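Local coordinates for aerotolerance-related membrane protein (Bacteroides fragilis, PDB 4JDU) that is a membrane protein probably linked to aerotolerance, whose von Willebrand factor type A domain binds calcium, at residues 51-56 with 95-100; 60-65 with 73-78; 100-103 with 109-112; 136-141 with 203-208. The protein carries 6 engineered substitutions. All coordinates share one frame; numbering follows the deposited sequence.

Contact 1. Residues 51-56 with 95-100; sequences GMIVFA and INLAAR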
loop_
_atom_site.group_PDB
_atom_site.type_symbol
_atom_site.label_atom_id
_atom_site.label_comp_id
_atom_site.label_asym_id
_atom_site.label_seq_id
_atom_site.Cartn_x
_atom_site.Cartn_y
_atom_site.Cartn_z
ATOM N N GLY A 51 2.306 7.041 -9.597
ATOM C CA GLY A 51 3.088 5.867 -9.929
ATOM C C GLY A 51 2.685 4.723 -9.028
ATOM O O GLY A 51 1.963 4.921 -8.042
HETATM N N MSE A 52 3.132 3.515 -9.356
HETATM C CA MSE A 52 2.815 2.380 -8.507
HETATM C C MSE A 52 3.935 1.377 -8.355
HETATM O O MSE A 52 4.475 0.855 -9.341
HETATM C CB MSE A 52 1.553 1.662 -8.982
HETATM C CG MSE A 52 1.116 0.535 -8.018
HETATM SE SE MSE A 52 -0.670 -0.177 -8.281
HETATM C CE MSE A 52 -0.474 -0.774 -10.109
ATOM N N ILE A 53 4.230 1.093 -7.095
ATOM C CA ILE A 53 5.141 0.051 -6.665
ATOM C C ILE A 53 4.304 -1.075 -6.065
ATOM O O ILE A 53 3.293 -0.818 -5.405
ATOM C CB ILE A 53 6.097 0.627 -5.600
ATOM C CG1 ILE A 53 7.181 1.448 -6.295
ATOM C CG2 ILE A 53 6.724 -0.467 -4.731
ATOM C CD1 ILE A 53 7.879 2.412 -5.374
ATOM N N VAL A 54 4.691 -2.317 -6.329
ATOM C CA VAL A 54 4.138 -3.448 -5.588
ATOM C C VAL A 54 5.231 -4.070 -4.734
ATOM O O VAL A 54 6.426 -4.012 -5.075
ATOM C CB VAL A 54 3.517 -4.521 -6.518
ATOM C CG1 VAL A 54 2.355 -3.938 -7.306
ATOM C CG2 VAL A 54 4.584 -5.126 -7.459
ATOM N N PHE A 55 4.848 -4.652 -3.605
ATOM C CA PHE A 55 5.853 -5.274 -2.750
ATOM C C PHE A 55 5.341 -6.478 -1.978
ATOM O O PHE A 55 4.157 -6.576 -1.648
ATOM C CB PHE A 55 6.470 -4.247 -1.781
ATOM C CG PHE A 55 5.536 -3.783 -0.684
ATOM C CD1 PHE A 55 4.691 -2.695 -0.888
ATOM C CD2 PHE A 55 5.511 -4.422 0.558
ATOM C CE1 PHE A 55 3.848 -2.245 0.121
ATOM C CE2 PHE A 55 4.646 -3.985 1.571
ATOM C CZ PHE A 55 3.818 -2.899 1.346
ATOM N N ALA A 56 6.268 -7.376 -1.680
ATOM C CA ALA A 56 6.055 -8.416 -0.689
ATOM C C ALA A 56 7.373 -8.501 0.064
ATOM O O ALA A 56 7.680 -7.602 0.843
ATOM C CB ALA A 56 5.679 -9.741 -1.350
ATOM N N ILE A 95 8.999 1.758 0.911
ATOM C CA ILE A 95 9.084 3.201 1.152
ATOM C C ILE A 95 10.389 3.758 0.610
ATOM O O ILE A 95 10.400 4.813 -0.035
ATOM C CB ILE A 95 8.943 3.528 2.645
ATOM C CG1 ILE A 95 7.552 3.115 3.130
ATOM C CG2 ILE A 95 9.215 5.014 2.905
ATOM C CD1 ILE A 95 7.424 3.201 4.651
ATOM N N ASN A 96 11.484 3.043 0.857
ATOM C CA ASN A 96 12.788 3.457 0.344
ATOM C C ASN A 96 12.783 3.567 -1.176
ATOM O O ASN A 96 13.304 4.524 -1.738
ATOM C CB ASN A 96 13.890 2.481 0.769
ATOM C CG ASN A 96 14.333 2.680 2.207
ATOM O OD1 ASN A 96 14.055 3.708 2.830
ATOM N ND2 ASN A 96 15.043 1.696 2.737
ATOM N N LEU A 97 12.186 2.586 -1.843
ATOM C CA LEU A 97 12.128 2.600 -3.293
ATOM C C LEU A 97 11.257 3.761 -3.764
ATOM O O LEU A 97 11.630 4.489 -4.696
ATOM C CB LEU A 97 11.559 1.272 -3.795
ATOM C CG LEU A 97 11.385 1.170 -5.305
ATOM C CD1 LEU A 97 12.706 1.299 -6.021
ATOM C CD2 LEU A 97 10.716 -0.165 -5.630
ATOM N N ALA A 98 10.103 3.937 -3.119
ATOM C CA ALA A 98 9.204 5.040 -3.464
ATOM C C ALA A 98 9.867 6.406 -3.320
ATOM O O ALA A 98 9.691 7.277 -4.184
ATOM C CB ALA A 98 7.927 4.972 -2.632
ATOM N N ALA A 99 10.628 6.586 -2.241
ATOM C CA ALA A 99 11.260 7.873 -1.968
ATOM C C ALA A 99 12.260 8.258 -3.046
ATOM O O ALA A 99 12.565 9.432 -3.220
ATOM C CB ALA A 99 11.937 7.857 -0.604
ATOM N N ARG A 100 12.769 7.269 -3.768
ATOM C CA ARG A 100 13.747 7.498 -4.815
ATOM C C ARG A 100 13.132 7.481 -6.206
ATOM O O ARG A 100 13.851 7.521 -7.210
ATOM C CB ARG A 100 14.861 6.461 -4.695
ATOM C CG ARG A 100 15.709 6.703 -3.453
ATOM C CD ARG A 100 16.893 5.769 -3.368
ATOM N NE ARG A 100 17.718 5.785 -4.568
ATOM C CZ ARG A 100 18.663 4.880 -4.804
ATOM N NH1 ARG A 100 19.407 4.933 -5.907
ATOM N NH2 ARG A 100 18.858 3.917 -3.913
#
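No aromatic ring takes part where I53 meets L97 and A98: the tip of I53 touches the L97 branch and the A98 backbone and methyl. The ring of F55, on the same strand, turns to the same helix but packs on I91 and A94. This is the strand-against-helix layer of the von Willebrand factor A fold, an alpha/beta sandwich in which helix 91-99 covers one face of the central sheet. I53, on strand 49-55, points at the helix, and its CA comes within 7.2 Å of the CA of A98. With CG1 anti to the carbonyl carbon (chi1 -78°) and the ethyl arm extended beyond it, CD1 is thrust between L97 and A98. The L97 side chain crosses that of I53 at a slant, and its CD2 lies 3.9 Å from I53 CG1. Its CG anti to the backbone N (chi1 177°) sends the isobutyl group back over the strand, where it also meets T61 of the edge strand. M12 of strand 9-16 touches both I53 and A98 and continues the apolar layer. The smallness of A98 brings the helix backbone into the interface: I53 CD1 sits 3.5 Å from A98 CA and 3.8 Å from A98 CB.

Contact 2. Residues 60-65 with 73-78; sequences FTQLPI and KMFLES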
loop_
_atom_site.group_PDB
_atom_site.type_symbol
_atom_site.label_atom_id
_atom_site.label_comp_id
_atom_site.label_asym_id
_atom_site.label_seq_id
_atom_site.Cartn_x
_atom_site.Cartn_y
_atom_site.Cartn_z
ATOM N N PHE A 60 9.076 -3.558 -6.160
ATOM C CA PHE A 60 9.322 -3.301 -7.576
ATOM C C PHE A 60 8.407 -2.209 -8.094
ATOM O O PHE A 60 7.238 -2.130 -7.713
ATOM C CB PHE A 60 9.099 -4.571 -8.413
ATOM C CG PHE A 60 9.987 -5.713 -8.028
ATOM C CD1 PHE A 60 11.268 -5.821 -8.549
ATOM C CD2 PHE A 60 9.539 -6.680 -7.145
ATOM C CE1 PHE A 60 12.092 -6.877 -8.189
ATOM C CE2 PHE A 60 10.349 -7.741 -6.788
ATOM C CZ PHE A 60 11.628 -7.836 -7.304
ATOM N N THR A 61 8.927 -1.381 -8.991
ATOM C CA THR A 61 8.117 -0.358 -9.634
ATOM C C THR A 61 7.424 -0.879 -10.885
ATOM O O THR A 61 8.062 -1.146 -11.909
ATOM C CB THR A 61 8.974 0.865 -9.979
ATOM O OG1 THR A 61 9.562 1.361 -8.768
ATOM C CG2 THR A 61 8.121 1.950 -10.618
ATOM N N GLN A 62 6.106 -1.028 -10.815
ATOM C CA GLN A 62 5.360 -1.426 -12.003
ATOM C C GLN A 62 5.132 -0.233 -12.905
ATOM O O GLN A 62 5.316 -0.309 -14.118
ATOM C CB GLN A 62 4.014 -2.034 -11.625
ATOM C CG GLN A 62 4.124 -3.350 -10.888
ATOM C CD GLN A 62 2.821 -4.085 -10.888
ATOM O OE1 GLN A 62 1.758 -3.483 -11.078
ATOM N NE2 GLN A 62 2.882 -5.399 -10.694
ATOM N N LEU A 63 4.703 0.874 -12.310
ATOM C CA LEU A 63 4.350 2.048 -13.089
ATOM C C LEU A 63 5.138 3.250 -12.603
ATOM O O LEU A 63 4.883 3.757 -11.511
ATOM C CB LEU A 63 2.855 2.336 -12.939
ATOM C CG LEU A 63 2.332 3.539 -13.722
ATOM C CD1 LEU A 63 2.480 3.309 -15.224
ATOM C CD2 LEU A 63 0.882 3.784 -13.364
ATOM N N PRO A 64 6.110 3.707 -13.402
ATOM C CA PRO A 64 6.783 4.966 -13.076
ATOM C C PRO A 64 5.786 6.120 -13.057
ATOM O O PRO A 64 4.745 6.059 -13.731
ATOM C CB PRO A 64 7.788 5.139 -14.224
ATOM C CG PRO A 64 8.037 3.741 -14.723
ATOM C CD PRO A 64 6.703 3.041 -14.574
ATOM N N ILE A 65 6.100 7.148 -12.278
ATOM C CA ILE A 65 5.241 8.325 -12.131
ATOM C C ILE A 65 4.769 8.839 -13.486
ATOM O O ILE A 65 5.577 9.052 -14.396
ATOM C CB ILE A 65 5.990 9.467 -11.416
ATOM C CG1 ILE A 65 6.220 9.129 -9.938
ATOM C CG2 ILE A 65 5.238 10.788 -11.575
ATOM C CD1 ILE A 65 5.016 9.373 -9.031
ATOM N N LYS A 73 -4.927 2.318 -13.706
ATOM C CA LYS A 73 -6.068 1.436 -13.484
ATOM C C LYS A 73 -5.876 0.101 -14.185
ATOM O O LYS A 73 -6.271 -0.941 -13.667
ATOM C CB LYS A 73 -7.374 2.079 -13.962
ATOM C CG LYS A 73 -7.660 3.425 -13.336
ATOM C CD LYS A 73 -9.134 3.617 -12.976
ATOM C CE LYS A 73 -10.059 3.345 -14.145
ATOM N NZ LYS A 73 -11.459 3.838 -13.902
HETATM N N MSE A 74 -5.261 0.137 -15.362
HETATM C CA MSE A 74 -5.040 -1.077 -16.145
HETATM C C MSE A 74 -4.026 -2.036 -15.506
HETATM O O MSE A 74 -4.208 -3.257 -15.542
HETATM C CB MSE A 74 -4.654 -0.709 -17.578
HETATM C CG MSE A 74 -5.745 0.077 -18.304
HETATM SE SE MSE A 74 -7.383 -0.969 -18.523
HETATM C CE MSE A 74 -8.416 -0.357 -16.985
ATOM N N PHE A 75 -2.977 -1.488 -14.904
ATOM C CA PHE A 75 -2.016 -2.301 -14.165
ATOM C C PHE A 75 -2.683 -3.083 -13.025
ATOM O O PHE A 75 -2.297 -4.214 -12.728
ATOM C CB PHE A 75 -0.882 -1.425 -13.618
ATOM C CG PHE A 75 0.256 -1.212 -14.587
ATOM C CD1 PHE A 75 0.139 -0.316 -15.642
ATOM C CD2 PHE A 75 1.449 -1.896 -14.418
ATOM C CE1 PHE A 75 1.191 -0.117 -16.523
ATOM C CE2 PHE A 75 2.505 -1.703 -15.294
ATOM C CZ PHE A 75 2.374 -0.816 -16.346
ATOM N N LEU A 76 -3.686 -2.488 -12.384
ATOM C CA LEU A 76 -4.409 -3.196 -11.324
ATOM C C LEU A 76 -4.971 -4.547 -11.776
ATOM O O LEU A 76 -4.906 -5.520 -11.030
ATOM C CB LEU A 76 -5.542 -2.328 -10.765
ATOM C CG LEU A 76 -5.103 -1.012 -10.127
ATOM C CD1 LEU A 76 -6.341 -0.158 -9.827
ATOM C CD2 LEU A 76 -4.305 -1.272 -8.857
ATOM N N GLU A 77 -5.513 -4.612 -12.992
ATOM C CA GLU A 77 -6.161 -5.833 -13.465
ATOM C C GLU A 77 -5.205 -7.018 -13.560
ATOM O O GLU A 77 -5.616 -8.171 -13.382
ATOM C CB GLU A 77 -6.847 -5.602 -14.819
ATOM C CG GLU A 77 -6.490 -6.642 -15.892
ATOM C CD GLU A 77 -7.694 -7.176 -16.647
ATOM O OE1 GLU A 77 -7.876 -8.413 -16.684
ATOM O OE2 GLU A 77 -8.451 -6.362 -17.217
ATOM N N SER A 78 -3.929 -6.728 -13.803
ATOM C CA SER A 78 -2.977 -7.808 -14.047
ATOM C C SER A 78 -2.110 -8.152 -12.837
ATOM O O SER A 78 -1.231 -9.009 -12.934
ATOM C CB SER A 78 -2.106 -7.495 -15.265
ATOM O OG SER A 78 -1.395 -6.296 -15.051
HETATM O O HOH W 1 0.233 -5.151 -12.682
#
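The Q62 side chain and the F75 ring lie side by side and run in opposite senses, the amide plane turned 49° from the ring plane. Q62 starts close in, its CB 3.8 Å from F75 CD2, and with CG anti to the carbonyl carbon (chi1 -66°) and the chain stretched beyond it, the amide runs alongside the ring toward the F75 backbone. Q62 OE1 passes 3.7 Å from F75 CD2 and accepts a hydrogen bond from a water (2.8 Å), which also donates to F75 O (2.7 Å) and accepts from S78 OG. One water thus ties the glutamine to the last turn of the helix. Farther out on the ring, the Q62 carbonyl approaches at a slant, its O 3.4 Å from F75 CE2. L63 slants in on the same side of the ring plane, its CD1 3.9 Å from F75 CE1, the corner diagonally opposite CD2. Two consecutive residues can face the same aromatic because Q62 and L63 form a classic beta bulge opposite M52. Helix 69-77 is seated on the edge strand 59-66 in this way, with L63 also touching S71 and A72. On the helix's other flank L76 packs on I38 and S39 of helix 37-43, to which K73 adds a salt bridge with D43, while Q62 rests on M52 and V54 of strand 49-55.

Contact 3. Residues 100-103 with 109-112; sequences RSFT and GRAI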
loop_
_atom_site.group_PDB
_atom_site.type_symbol
_atom_site.label_atom_id
_atom_site.label_comp_id
_atom_site.label_asym_id
_atom_site.label_seq_id
_atom_site.Cartn_x
_atom_site.Cartn_y
_atom_site.Cartn_z
ATOM N N ARG A 100 12.769 7.269 -3.768
ATOM C CA ARG A 100 13.747 7.498 -4.815
ATOM C C ARG A 100 13.132 7.481 -6.206
ATOM O O ARG A 100 13.851 7.521 -7.210
ATOM C CB ARG A 100 14.861 6.461 -4.695
ATOM C CG ARG A 100 15.709 6.703 -3.453
ATOM C CD ARG A 100 16.893 5.769 -3.368
ATOM N NE ARG A 100 17.718 5.785 -4.568
ATOM C CZ ARG A 100 18.663 4.880 -4.804
ATOM N NH1 ARG A 100 19.407 4.933 -5.907
ATOM N NH2 ARG A 100 18.858 3.917 -3.913
ATOM N N SER A 101 11.805 7.478 -6.265
ATOM C CA SER A 101 11.100 7.275 -7.527
ATOM C C SER A 101 10.364 8.496 -8.070
ATOM O O SER A 101 9.680 8.400 -9.096
ATOM C CB SER A 101 10.107 6.119 -7.392
ATOM O OG SER A 101 10.791 4.895 -7.203
ATOM N N PHE A 102 10.494 9.631 -7.392
ATOM C CA PHE A 102 9.852 10.862 -7.845
ATOM C C PHE A 102 10.667 11.559 -8.923
ATOM O O PHE A 102 11.868 11.304 -9.074
ATOM C CB PHE A 102 9.594 11.802 -6.658
ATOM C CG PHE A 102 8.598 11.257 -5.669
ATOM C CD1 PHE A 102 7.231 11.409 -5.888
ATOM C CD2 PHE A 102 9.019 10.572 -4.533
ATOM C CE1 PHE A 102 6.296 10.909 -4.985
ATOM C CE2 PHE A 102 8.088 10.053 -3.624
ATOM C CZ PHE A 102 6.724 10.219 -3.849
ATOM N N THR A 103 10.021 12.437 -9.685
ATOM C CA THR A 103 10.743 13.198 -10.700
ATOM C C THR A 103 11.503 14.354 -10.057
ATOM O O THR A 103 11.102 14.866 -9.016
ATOM C CB THR A 103 9.816 13.777 -11.790
ATOM O OG1 THR A 103 9.224 14.997 -11.331
ATOM C CG2 THR A 103 8.730 12.800 -12.139
ATOM N N GLY A 109 5.038 18.909 -4.742
ATOM C CA GLY A 109 4.743 18.067 -3.603
ATOM C C GLY A 109 4.979 16.609 -3.937
ATOM O O GLY A 109 4.769 16.178 -5.076
ATOM N N ARG A 110 5.446 15.851 -2.951
ATOM C CA ARG A 110 5.665 14.422 -3.130
ATOM C C ARG A 110 5.015 13.671 -1.972
ATOM O O ARG A 110 5.251 13.985 -0.803
ATOM C CB ARG A 110 7.161 14.090 -3.170
ATOM C CG ARG A 110 8.001 14.835 -4.207
ATOM C CD ARG A 110 9.486 14.522 -3.943
ATOM N NE ARG A 110 10.515 15.115 -4.812
ATOM C CZ ARG A 110 10.429 15.374 -6.120
ATOM N NH1 ARG A 110 9.325 15.136 -6.822
ATOM N NH2 ARG A 110 11.483 15.900 -6.737
ATOM N N ALA A 111 4.195 12.679 -2.296
ATOM C CA ALA A 111 3.532 11.871 -1.274
ATOM C C ALA A 111 3.613 10.399 -1.612
ATOM O O ALA A 111 3.474 10.010 -2.773
ATOM C CB ALA A 111 2.073 12.290 -1.126
ATOM N N ILE A 112 3.841 9.585 -0.588
ATOM C CA ILE A 112 3.821 8.134 -0.716
ATOM C C ILE A 112 2.574 7.634 -0.022
ATOM O O ILE A 112 2.238 8.106 1.065
ATOM C CB ILE A 112 5.067 7.503 -0.072
ATOM C CG1 ILE A 112 6.333 7.988 -0.793
ATOM C CG2 ILE A 112 4.969 5.973 -0.063
ATOM C CD1 ILE A 112 7.623 7.586 -0.108
#
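The loop carrying F102 and T103 runs past the start of strand 109-116, the CA atoms of F102 and R110 coming within 7.2 Å. It connects helix 91-99 to that strand, in the parallel part of the von Willebrand factor A sheet, and F102 and R110 pack the connection against the strand. R110 CB stands over the centre of the F102 ring in a CH-pi contact, 3.7 Å from its centroid and 10° off the normal. With its chain extended from CG to NE, the arginine runs back along the ring toward its root, and the guanidinium, 27° from the ring plane, ends over F102 CB, which lies 3.3 Å from R110 NH1. The ring edge meets the strand: A111 O lies in its plane, 3.4 Å from F102 CZ, and I112 CG1 is 3.8 Å from the same atom. T103 O, near the guanidinium plane, accepts a weak bond from R110 NH1 (2.8 Å); the even shorter approach of NH2 is doubtful. E10 of strand 9-16 accepts from T103 OG1. The aliphatic stem of the arginine thus covers the aromatic face, while its guanidinium faces the T103 carbonyl and, in a long and weak ion pair, the E10 carboxylate, which may partly offset its charge.

Contact 4. Residues 136-141 with 203-208; sequences GIQVNV and NQEINK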
loop_
_atom_site.group_PDB
_atom_site.type_symbol
_atom_site.label_atom_id
_atom_site.label_comp_id
_atom_site.label_asym_id
_atom_site.label_seq_id
_atom_site.Cartn_x
_atom_site.Cartn_y
_atom_site.Cartn_z
ATOM N N GLY A 136 11.108 15.770 3.122
ATOM C CA GLY A 136 9.936 16.487 2.646
ATOM C C GLY A 136 8.891 15.609 1.968
ATOM O O GLY A 136 7.868 16.117 1.501
ATOM N N ILE A 137 9.142 14.300 1.902
ATOM C CA ILE A 137 8.218 13.373 1.243
ATOM C C ILE A 137 7.292 12.735 2.269
ATOM O O ILE A 137 7.726 11.925 3.096
ATOM C CB ILE A 137 8.964 12.248 0.489
ATOM C CG1 ILE A 137 9.907 12.815 -0.572
ATOM C CG2 ILE A 137 7.963 11.262 -0.137
ATOM C CD1 ILE A 137 10.813 11.766 -1.185
ATOM N N GLN A 138 6.015 13.102 2.215
ATOM C CA GLN A 138 5.025 12.586 3.159
ATOM C C GLN A 138 4.750 11.102 2.948
ATOM O O GLN A 138 4.668 10.630 1.813
ATOM C CB GLN A 138 3.720 13.361 2.985
ATOM C CG GLN A 138 2.556 12.845 3.813
ATOM C CD GLN A 138 1.285 13.614 3.531
ATOM O OE1 GLN A 138 0.732 13.540 2.428
ATOM N NE2 GLN A 138 0.821 14.377 4.521
ATOM N N VAL A 139 4.610 10.366 4.045
ATOM C CA VAL A 139 4.225 8.957 3.958
ATOM C C VAL A 139 2.905 8.725 4.680
ATOM O O VAL A 139 2.795 8.935 5.895
ATOM C CB VAL A 139 5.275 8.012 4.550
ATOM C CG1 VAL A 139 4.877 6.562 4.297
ATOM C CG2 VAL A 139 6.654 8.304 3.978
ATOM N N ASN A 140 1.917 8.310 3.894
ATOM C CA ASN A 140 0.576 7.987 4.369
ATOM C C ASN A 140 0.393 6.484 4.347
ATOM O O ASN A 140 1.010 5.783 3.546
ATOM C CB ASN A 140 -0.463 8.638 3.451
ATOM C CG ASN A 140 -0.275 10.139 3.338
ATOM O OD1 ASN A 140 -0.540 10.879 4.292
ATOM N ND2 ASN A 140 0.181 10.601 2.169
ATOM N N VAL A 141 -0.474 5.983 5.215
ATOM C CA VAL A 141 -0.744 4.553 5.251
ATOM C C VAL A 141 -2.244 4.269 5.258
ATOM O O VAL A 141 -2.995 4.819 6.085
ATOM C CB VAL A 141 -0.080 3.880 6.475
ATOM C CG1 VAL A 141 -0.344 2.384 6.457
ATOM C CG2 VAL A 141 1.425 4.152 6.506
ATOM N N ASN A 203 -7.016 11.820 -0.633
ATOM C CA ASN A 203 -6.932 12.925 -1.589
ATOM C C ASN A 203 -6.906 14.269 -0.869
ATOM O O ASN A 203 -6.226 15.205 -1.293
ATOM C CB ASN A 203 -8.108 12.897 -2.571
ATOM C CG ASN A 203 -7.906 11.902 -3.701
ATOM O OD1 ASN A 203 -8.698 10.976 -3.878
ATOM N ND2 ASN A 203 -6.841 12.093 -4.475
ATOM N N GLN A 204 -7.655 14.350 0.225
ATOM C CA GLN A 204 -7.712 15.555 1.044
ATOM C C GLN A 204 -6.370 15.850 1.707
ATOM O O GLN A 204 -5.939 17.003 1.769
ATOM C CB GLN A 204 -8.813 15.421 2.103
ATOM C CG GLN A 204 -8.787 16.486 3.191
ATOM C CD GLN A 204 -10.009 16.417 4.090
ATOM O OE1 GLN A 204 -11.131 16.250 3.613
ATOM N NE2 GLN A 204 -9.796 16.537 5.397
ATOM N N GLU A 205 -5.711 14.804 2.196
ATOM C CA GLU A 205 -4.395 14.955 2.811
ATOM C C GLU A 205 -3.338 15.296 1.764
ATOM O O GLU A 205 -2.449 16.117 2.002
ATOM C CB GLU A 205 -4.002 13.676 3.551
ATOM C CG GLU A 205 -2.668 13.767 4.274
ATOM C CD GLU A 205 -2.638 14.867 5.316
ATOM O OE1 GLU A 205 -3.675 15.107 5.973
ATOM O OE2 GLU A 205 -1.570 15.495 5.478
ATOM N N ILE A 206 -3.439 14.646 0.610
ATOM C CA ILE A 206 -2.509 14.863 -0.495
ATOM C C ILE A 206 -2.610 16.293 -1.029
ATOM O O ILE A 206 -1.595 16.925 -1.337
ATOM C CB ILE A 206 -2.755 13.844 -1.634
ATOM C CG1 ILE A 206 -2.211 12.466 -1.243
ATOM C CG2 ILE A 206 -2.126 14.311 -2.945
ATOM C CD1 ILE A 206 -2.526 11.377 -2.247
ATOM N N ASN A 207 -3.834 16.810 -1.109
ATOM C CA ASN A 207 -4.075 18.146 -1.658
ATOM C C ASN A 207 -3.685 19.292 -0.723
ATOM O O ASN A 207 -4.217 20.401 -0.822
ATOM C CB ASN A 207 -5.531 18.293 -2.108
ATOM C CG ASN A 207 -5.850 17.458 -3.337
ATOM O OD1 ASN A 207 -5.121 16.524 -3.676
ATOM N ND2 ASN A 207 -6.947 17.791 -4.009
ATOM N N LYS A 208 -2.754 19.010 0.182
ATOM C CA LYS A 208 -2.136 20.040 1.008
ATOM C C LYS A 208 -0.646 20.097 0.681
ATOM O O LYS A 208 0.106 20.896 1.242
ATOM C CB LYS A 208 -2.363 19.747 2.493
ATOM C CG LYS A 208 -3.835 19.671 2.886
ATOM C CD LYS A 208 -3.998 19.501 4.387
#
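Strand residues Q138 and N140 face the last turn of helix 195-206, with CA atoms 8.7 Å apart for both Q138-I206 and N140-E205, so that side chains must bridge the gap. Q138 does so with its chain extended beyond CG, which is anti to the backbone N (chi1 174°). Its NE2 donates to E205 OE2 at 2.8 Å, a bent bond (137°) that meets the carboxylate on its anti side, slightly out of plane. E205 CG lies 3.6 Å from N140 OD1, and the bend at chi2 turns the carboxylate to Q138 NE2. The two amides are coupled as well: N140 ND2 gives a straighter bond (161°) to Q138 OE1, 3.0 Å away, arriving from above the carbonyl plane, which should limit rotation of the glutamine amide. N140 OD1 also accepts from I188 N. The E205 carboxylate thus meets an N-H group probably held in place by its other bond, to N186 O, which may ease its charge beside the sheet. I206 turns instead to V9 and V11 of strand 9-16. A helix packed against the parallel strands of a central sheet is the Rossmann-like alpha/beta architecture of von Willebrand factor A domains; 195-206 is the last helix of this fragment.

Along the chain, contact 2 is nested within the loop closed by contact 1, contact 3 begins where contact 1 ends, and contact 4 follows. All four reach the same six-stranded sheet. Contacts 1 and 3 lie on the face covered by helix 91-99, their centres 10 Å apart, and meet where I112 CD1 packs on A98 CB. Contacts 2 and 4, with centres 20 Å apart and no touch, use helices 69-77 and 195-206 on the other face. Contacts 1, 2 and 4 thus place helices on both faces, and contact 3 packs the loop after helix 91-99, away from the calcium site of S18, S20 and T89. The chain is a fragment, probably a soluble domain, of a longer membrane protein.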